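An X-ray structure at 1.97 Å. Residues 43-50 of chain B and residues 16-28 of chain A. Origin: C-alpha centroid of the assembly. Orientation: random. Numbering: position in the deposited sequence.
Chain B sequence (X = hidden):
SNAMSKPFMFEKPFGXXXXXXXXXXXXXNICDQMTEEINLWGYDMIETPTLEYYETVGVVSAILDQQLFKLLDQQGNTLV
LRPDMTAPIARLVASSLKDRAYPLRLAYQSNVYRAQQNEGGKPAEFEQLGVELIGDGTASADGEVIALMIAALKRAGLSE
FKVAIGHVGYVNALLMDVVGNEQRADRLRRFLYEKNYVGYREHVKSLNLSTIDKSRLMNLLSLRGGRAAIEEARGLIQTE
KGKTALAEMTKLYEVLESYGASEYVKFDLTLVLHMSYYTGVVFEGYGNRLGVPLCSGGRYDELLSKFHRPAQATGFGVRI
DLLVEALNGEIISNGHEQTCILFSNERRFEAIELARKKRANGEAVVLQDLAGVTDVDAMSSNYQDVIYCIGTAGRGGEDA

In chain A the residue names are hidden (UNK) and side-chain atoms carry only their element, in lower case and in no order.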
ATOM      1  N   TYR B  43      12.072   8.302 -12.431  1.00 33.94           N
ATOM      2  CA  TYR B  43      11.904   8.304 -10.974  1.00 30.13           C
ATOM      3  C   TYR B  43      11.848   6.868 -10.468  1.00 33.17           C
ATOM      4  O   TYR B  43      11.332   5.981 -11.158  1.00 37.34           O
ATOM      5  CB  TYR B  43      10.658   9.109 -10.560  1.00 30.84           C
ATOM      6  CG  TYR B  43      10.840  10.599 -10.755  1.00 28.57           C
ATOM      7  CD1 TYR B  43      11.041  11.442  -9.666  1.00 30.77           C
ATOM      8  CD2 TYR B  43      10.842  11.158 -12.029  1.00 30.48           C
ATOM      9  CE1 TYR B  43      11.233  12.802  -9.834  1.00 36.06           C
ATOM     10  CE2 TYR B  43      11.049  12.528 -12.215  1.00 33.15           C
ATOM     11  CZ  TYR B  43      11.244  13.338 -11.111  1.00 33.51           C
ATOM     12  OH  TYR B  43      11.426  14.685 -11.279  1.00 33.45           O
ATOM     13  N   ASP B  44      12.420   6.622  -9.294  1.00 27.44           N
ATOM     14  CA  ASP B  44      12.387   5.277  -8.698  1.00 29.64           C
ATOM     15  C   ASP B  44      11.459   5.280  -7.494  1.00 32.06           C
ATOM     16  O   ASP B  44      11.638   6.075  -6.563  1.00 31.26           O
ATOM     17  CB  ASP B  44      13.765   4.841  -8.199  1.00 37.23           C
ATOM     18  CG  ASP B  44      14.767   4.609  -9.318  1.00 41.39           C
ATOM     19  OD1 ASP B  44      14.416   4.043 -10.370  1.00 42.88           O
ATOM     20  OD2 ASP B  44      15.931   4.964  -9.114  1.00 43.40           O
HETATM   21  N   MSE B  45      10.479   4.385  -7.506  1.00 30.71           N
HETATM   22  CA  MSE B  45       9.605   4.182  -6.348  1.00 31.99           C
HETATM   23  C   MSE B  45      10.373   3.663  -5.141  1.00 29.21           C
HETATM   24  O   MSE B  45      11.253   2.813  -5.270  1.00 31.98           O
HETATM   25  CB  MSE B  45       8.492   3.193  -6.722  1.00 28.24           C
HETATM   26  CG  MSE B  45       7.633   3.716  -7.843  1.00 40.93           C
HETATM   27 SE   MSE B  45       6.216   4.802  -7.090  0.55 50.88          SE
HETATM   28  CE  MSE B  45       5.366   3.298  -6.168  1.00 23.83           C
ATOM     29  N   ILE B  46      10.043   4.182  -3.962  1.00 28.72           N
ATOM     30  CA  ILE B  46      10.547   3.620  -2.716  1.00 29.19           C
ATOM     31  C   ILE B  46       9.390   3.423  -1.749  1.00 35.92           C
ATOM     32  O   ILE B  46       8.246   3.804  -2.056  1.00 32.37           O
ATOM     33  CB  ILE B  46      11.655   4.501  -2.068  1.00 29.64           C
ATOM     34  CG1 ILE B  46      11.252   5.980  -2.055  1.00 29.85           C
ATOM     35  CG2 ILE B  46      12.976   4.301  -2.797  1.00 34.76           C
ATOM     36  CD1 ILE B  46      10.202   6.327  -0.983  1.00 28.63           C
ATOM     37  N   GLU B  47       9.674   2.797  -0.607  1.00 30.67           N
ATOM     38  CA  GLU B  47       8.739   2.830   0.515  1.00 31.98           C
ATOM     39  C   GLU B  47       9.465   3.145   1.813  1.00 33.88           C
ATOM     40  O   GLU B  47      10.660   2.877   1.956  1.00 35.41           O
ATOM     41  CB  GLU B  47       7.932   1.530   0.628  1.00 26.26           C
ATOM     42  CG  GLU B  47       7.049   1.295  -0.596  1.00 44.16           C
ATOM     43  CD  GLU B  47       6.269  -0.029  -0.569  1.00 59.43           C
ATOM     44  OE1 GLU B  47       6.716  -0.991   0.095  1.00 63.32           O
ATOM     45  OE2 GLU B  47       5.209  -0.098  -1.236  1.00 59.06           O
ATOM     46  N   THR B  48       8.745   3.755   2.744  1.00 32.38           N
ATOM     47  CA  THR B  48       9.283   4.061   4.068  1.00 30.52           C
ATOM     48  C   THR B  48       8.289   3.495   5.076  1.00 35.19           C
ATOM     49  O   THR B  48       7.201   3.048   4.683  1.00 35.52           O
ATOM     50  CB  THR B  48       9.416   5.580   4.274  1.00 31.14           C
ATOM     51  OG1 THR B  48       8.132   6.184   4.086  1.00 26.92           O
ATOM     52  CG2 THR B  48      10.412   6.183   3.285  1.00 36.32           C
ATOM     53  N   PRO B  49       8.643   3.502   6.373  1.00 37.06           N
ATOM     54  CA  PRO B  49       7.784   2.826   7.359  1.00 32.22           C
ATOM     55  C   PRO B  49       6.519   3.599   7.665  1.00 32.15           C
ATOM     56  O   PRO B  49       6.427   4.806   7.421  1.00 32.23           O
ATOM     57  CB  PRO B  49       8.651   2.791   8.629  1.00 28.51           C
ATOM     58  CG  PRO B  49      10.065   3.021   8.136  1.00 31.90           C
ATOM     59  CD  PRO B  49       9.908   3.962   6.977  1.00 38.12           C
ATOM     60  N   THR B  50       5.563   2.895   8.250  1.00 34.08           N
ATOM     61  CA  THR B  50       4.325   3.509   8.668  1.00 30.99           C
ATOM     62  C   THR B  50       4.564   4.444   9.859  1.00 28.61           C
ATOM     63  O   THR B  50       3.874   5.441  10.021  1.00 34.58           O
ATOM     64  CB  THR B  50       3.301   2.426   9.028  1.00 29.80           C
ATOM     65  OG1 THR B  50       3.016   1.654   7.855  1.00 32.12           O
ATOM     66  CG2 THR B  50       2.015   3.055   9.551  1.00 32.58           C
TER
ATOM     67  N   UNK A  16      11.119  -0.968  12.309  1.00 36.10           N
ATOM     68  CA  UNK A  16      10.715  -0.273  11.086  1.00 34.50           C
ATOM     69  C   UNK A  16      11.836  -0.371  10.047  1.00 44.20           C
ATOM     70  O   UNK A  16      13.015  -0.329  10.401  1.00 41.73           O
ATOM     71 se   UNK A  16       7.493   0.670  11.489  0.64 39.97          SE
ATOM     72  c   UNK A  16       9.142   1.440  12.237  1.00 37.04           C
ATOM     73  c   UNK A  16       7.495  -0.995  12.495  1.00 35.04           C
ATOM     74  c   UNK A  16      10.388   1.194  11.374  1.00 36.52           C
ATOM     75  N   UNK A  17      11.496  -0.497   8.769  1.00 36.05           N
ATOM     76  CA  UNK A  17      12.491  -0.637   7.715  1.00 41.14           C
ATOM     77  C   UNK A  17      12.146   0.176   6.487  1.00 46.28           C
ATOM     78  O   UNK A  17      11.006   0.261   6.141  1.00 38.02           O
ATOM     79  n   UNK A  17      12.464  -6.793   6.294  1.00 84.70           N
ATOM     80  c   UNK A  17      11.528  -6.293   7.063  1.00 79.52           C
ATOM     81  c   UNK A  17      12.990  -4.441   7.736  1.00 62.24           C
ATOM     82  c   UNK A  17      12.608  -2.085   7.267  1.00 38.35           C
ATOM     83  n   UNK A  17      10.366  -6.900   7.140  1.00 76.16           N
ATOM     84  c   UNK A  17      12.831  -3.075   8.324  1.00 48.43           C
ATOM     85  n   UNK A  17      11.748  -5.183   7.749  1.00 74.75           N
ATOM     86  N   UNK A  18      13.149   0.758   5.829  1.00 43.26           N
ATOM     87  CA  UNK A  18      12.966   1.417   4.527  1.00 40.07           C
ATOM     88  C   UNK A  18      12.999   0.389   3.391  1.00 38.18           C
ATOM     89  O   UNK A  18      13.608  -0.667   3.527  1.00 41.07           O
ATOM     90  o   UNK A  18      12.745   4.140   5.354  1.00 41.93           O
ATOM     91  o   UNK A  18      14.926   4.318   5.505  1.00 49.52           O
ATOM     92  c   UNK A  18      14.065   2.469   4.267  1.00 36.67           C
ATOM     93  c   UNK A  18      13.896   3.728   5.104  1.00 41.22           C
ATOM     94  N   UNK A  19      12.367   0.713   2.267  1.00 34.76           N
ATOM     95  CA  UNK A  19      12.456  -0.121   1.068  1.00 38.78           C
ATOM     96  C   UNK A  19      13.135   0.660  -0.075  1.00 37.29           C
ATOM     97  O   UNK A  19      12.540   1.550  -0.686  1.00 32.62           O
ATOM     98  o   UNK A  19      10.477  -1.394   1.718  1.00 34.46           O
ATOM     99  c   UNK A  19      11.059  -0.652   0.639  1.00 37.23           C
ATOM    100  c   UNK A  19      11.164  -1.554  -0.604  1.00 33.08           C
ATOM    101  N   UNK A  20      14.396   0.331  -0.339  1.00 35.86           N
ATOM    102  CA  UNK A  20      15.191   1.073  -1.313  1.00 36.80           C
ATOM    103  C   UNK A  20      14.802   0.675  -2.733  1.00 40.56           C
ATOM    104  O   UNK A  20      14.170  -0.369  -2.937  1.00 33.98           O
ATOM    105  c   UNK A  20      17.234   1.226   0.313  1.00 51.71           C
ATOM    106  c   UNK A  20      18.724   1.489   0.259  1.00 47.00           C
ATOM    107  c   UNK A  20      16.697   0.848  -1.075  1.00 43.01           C
ATOM    108  c   UNK A  20      16.516   2.436   0.873  1.00 50.09           C
ATOM    109  N   UNK A  21      15.180   1.510  -3.721  1.00 33.95           N
ATOM    110  CA  UNK A  21      14.715   1.384  -5.107  1.00 35.86           C
ATOM    111  C   UNK A  21      14.812  -0.024  -5.704  1.00 36.75           C
ATOM    112  O   UNK A  21      13.829  -0.501  -6.268  1.00 35.65           O
ATOM    113  c   UNK A  21      15.955   3.391  -4.858  1.00 39.39           C
ATOM    114  c   UNK A  21      16.105   2.651  -3.558  1.00 31.65           C
ATOM    115  c   UNK A  21      15.640   2.343  -5.865  1.00 38.39           C
ATOM    116  N   UNK A  22      15.966  -0.674  -5.596  1.00 36.30           N
ATOM    117  CA  UNK A  22      16.154  -1.986  -6.225  1.00 40.16           C
ATOM    118  C   UNK A  22      15.295  -3.058  -5.576  1.00 38.87           C
ATOM    119  O   UNK A  22      14.717  -3.904  -6.256  1.00 41.13           O
ATOM    120  o   UNK A  22      18.963   0.903  -6.784  1.00 77.39           O
ATOM    121  o   UNK A  22      18.543  -0.112  -4.871  1.00 62.39           O
ATOM    122  c   UNK A  22      17.623  -2.421  -6.180  1.00 41.42           C
ATOM    123  c   UNK A  22      18.570  -1.447  -6.861  1.00 60.16           C
ATOM    124  c   UNK A  22      18.700  -0.124  -6.117  1.00 68.38           C
ATOM    125  N   UNK A  23      15.225  -3.021  -4.252  1.00 37.26           N
ATOM    126  CA  UNK A  23      14.421  -3.971  -3.503  1.00 34.01           C
ATOM    127  C   UNK A  23      12.944  -3.720  -3.806  1.00 32.91           C
ATOM    128  O   UNK A  23      12.157  -4.663  -3.893  1.00 36.59           O
ATOM    129  c   UNK A  23      14.687  -3.820  -2.006  1.00 40.19           C
ATOM    130  c   UNK A  23      15.182  -6.027  -0.788  1.00 69.07           C
ATOM    131  n   UNK A  23      14.497  -6.967  -0.051  1.00 69.67           N
ATOM    132  c   UNK A  23      10.874  -6.623   0.599  1.00 65.13           C
ATOM    133  c   UNK A  23      11.768  -4.787  -0.734  1.00 53.36           C
ATOM    134  c   UNK A  23      13.179  -6.595   0.037  1.00 64.04           C
ATOM    135  c   UNK A  23      10.698  -5.413  -0.091  1.00 62.36           C
ATOM    136  c   UNK A  23      13.033  -5.383  -0.670  1.00 59.63           C
ATOM    137  c   UNK A  23      12.104  -7.227   0.676  1.00 64.73           C
ATOM    138  c   UNK A  23      14.331  -5.034  -1.190  1.00 61.95           C
ATOM    139  N   UNK A  24      12.575  -2.453  -3.979  1.00 30.18           N
ATOM    140  CA  UNK A  24      11.200  -2.119  -4.312  1.00 32.25           C
ATOM    141  C   UNK A  24      10.791  -2.716  -5.653  1.00 32.26           C
ATOM    142  O   UNK A  24       9.717  -3.292  -5.757  1.00 33.96           O
ATOM    143  c   UNK A  24      10.937  -0.613  -4.342  1.00 32.21           C
ATOM    144  c   UNK A  24       7.241   0.132  -3.876  1.00 37.37           C
ATOM    145  c   UNK A  24       9.480  -0.309  -4.642  1.00 37.49           C
ATOM    146  c   UNK A  24       7.674  -0.023  -6.219  1.00 34.06           C
ATOM    147  c   UNK A  24       6.799   0.179  -5.176  1.00 40.75           C
ATOM    148  c   UNK A  24       9.007  -0.269  -5.949  1.00 36.10           C
ATOM    149  c   UNK A  24       8.569  -0.115  -3.613  1.00 38.06           C
ATOM    150  o   UNK A  24       5.468   0.429  -5.428  1.00 51.26           O
ATOM    151  N   UNK A  25      11.631  -2.567  -6.675  1.00 30.26           N
ATOM    152  CA  UNK A  25      11.313  -3.142  -7.981  1.00 34.35           C
ATOM    153  C   UNK A  25      11.182  -4.668  -7.911  1.00 33.16           C
ATOM    154  O   UNK A  25      10.265  -5.247  -8.497  1.00 36.33           O
ATOM    155  c   UNK A  25      12.350  -2.754  -9.037  1.00 38.30           C
ATOM    156  n   UNK A  25      14.834   0.736  -9.843  1.00 65.88           N
ATOM    157  c   UNK A  25      12.335  -1.278  -9.403  1.00 53.29           C
ATOM    158  c   UNK A  25      13.193  -1.002 -10.637  1.00 61.76           C
ATOM    159  c   UNK A  25      13.638   0.463 -10.702  1.00 67.27           C
ATOM    160  N   UNK A  26      12.101  -5.308  -7.204  1.00 33.08           N
ATOM    161  CA  UNK A  26      12.043  -6.763  -7.030  1.00 32.29           C
ATOM    162  C   UNK A  26      10.718  -7.180  -6.372  1.00 32.42           C
ATOM    163  O   UNK A  26      10.012  -8.052  -6.879  1.00 37.09           O
ATOM    164  o   UNK A  26      14.459  -6.929  -6.851  1.00 37.42           O
ATOM    165  c   UNK A  26      13.176  -8.808  -6.106  1.00 45.10           C
ATOM    166  c   UNK A  26      13.233  -7.291  -6.206  1.00 38.68           C
ATOM    167  N   UNK A  27      10.375  -6.537  -5.262  1.00 28.09           N
ATOM    168  CA  UNK A  27       9.150  -6.837  -4.540  1.00 34.82           C
ATOM    169  C   UNK A  27       7.916  -6.537  -5.395  1.00 33.78           C
ATOM    170  O   UNK A  27       7.001  -7.349  -5.470  1.00 32.75           O
ATOM    171  c   UNK A  27       6.477  -3.659  -2.027  1.00 46.06           C
ATOM    172  c   UNK A  27       9.123  -6.088  -3.193  1.00 41.49           C
ATOM    173  n   UNK A  27       5.163  -3.038  -2.431  1.00 42.02           N
ATOM    174  c   UNK A  27       7.744  -5.776  -2.614  1.00 52.95           C
ATOM    175  c   UNK A  27       7.160  -4.458  -3.144  1.00 55.06           C
ATOM    176  N   UNK A  28       7.900  -5.391  -6.068  1.00 29.74           N
ATOM    177  CA  UNK A  28       6.757  -5.054  -6.910  1.00 29.18           C
ATOM    178  C   UNK A  28       6.491  -6.104  -8.002  1.00 34.62           C
ATOM    179  O   UNK A  28       5.344  -6.489  -8.232  1.00 27.79           O
ATOM    180  c   UNK A  28       5.971  -1.925  -9.079  1.00 37.31           C
ATOM    181  c   UNK A  28       5.047  -1.714 -10.261  1.00 48.56           C
ATOM    182  n   UNK A  28       3.638  -2.053  -9.913  1.00 50.09           N
ATOM    183  c   UNK A  28       6.914  -3.669  -7.536  1.00 30.96           C
ATOM    184  c   UNK A  28       5.868  -3.359  -8.589  1.00 32.89           C
TER
HETATM  185  O   HOH W   1      12.073   1.442  -7.426  1.00 36.19           O
HETATM  186  O   HOH W   2       4.042   1.433  -3.349  1.00 43.41           O

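Position 16 has three carbons and a selenium in an unbranched chain. Its CB lies 3.6 Å from CB of Pro49(B), an apolar contact. The selenium identifies selenomethionine, Met16(A).

Position 17 has three carbons, a nitrogen, then a carbon carrying two more nitrogens. Its CB points away from chain B, but the backbone O of position 17 is 3.5 Å from CG of Pro49(B). The end group is a guanidinium: Arg17(A).

Position 18 has two carbons, the second carrying two oxygens. One carboxylate oxygen of position 18 lies 3.3 Å from CD of Pro49(B). This short carboxylate is Asp18(A), and the oxygen is OD1.

Position 19 has one carbon bearing an oxygen and a carbon. Its CB is 3.8 Å from CB of Glu47(B). The branching at CB gives Thr19(A). Its N donates to O of Glu47(B) at 2.8 Å, and its O accepts from N of Glu47(B) at 3.1 Å. Both bonds are nearly straight, forming a single antiparallel bridge.

Position 20 has four carbons, forked at the second, and its CB points away from chain B. It is Leu20(A), at the N-cap position.

Position 21 has three carbons closing a ring onto the backbone N. The ring carbon bonded to that N lies 3.6 Å from CG2 of Ile46(B). The closed ring makes it Pro21(A). Water 1 donates to O of Pro21(A) and O of Met45(B).

Position 22 has three carbons, the third carrying two oxygens: Glu22(A). Position 23 has one carbon, then fused rings with eight carbons and one nitrogen: Trp23(A). Neither touches chain B.

Position 24 has one carbon, then a six-carbon ring bearing one oxygen. CB of Met45(B) sits over one ring face, 3.8 Å from the centroid. The phenol is Tyr24(A). OE2 of Glu47(B) lies at the ring edge, 3.3 Å from CE1 of Tyr24(A).

Position 25 has four carbons in a row ending in nitrogen. The terminal nitrogen of position 25 lies 3.4 Å from OD1 of Asp44(B), a salt bridge with a weak hydrogen bond. It is Lys25(A).

Position 26 has one carbon carrying an oxygen and a carbon, and is out of reach of chain B. It is Thr26(A); its OG1 bonds to O of Glu22(A), 3.1 Å.

Position 27 is another four-carbon chain ending in nitrogen. The terminal nitrogen of position 27 forms a salt bridge with OE2 of Glu47(B), 3.2 Å. It is Lys27(A).

Position 28 has the same atoms, out of reach of the chain B stretch, and is Lys28(A).

The paired backbone bonds fix the register at Glu47(B). The helix then brings Tyr24(A) against Met45(B), while two lysines meet acidic groups. Water 2 links OE2 of Glu47(B) with OH of Tyr24(A).

Chain A 16-28: MRDTLPEWYKTKK
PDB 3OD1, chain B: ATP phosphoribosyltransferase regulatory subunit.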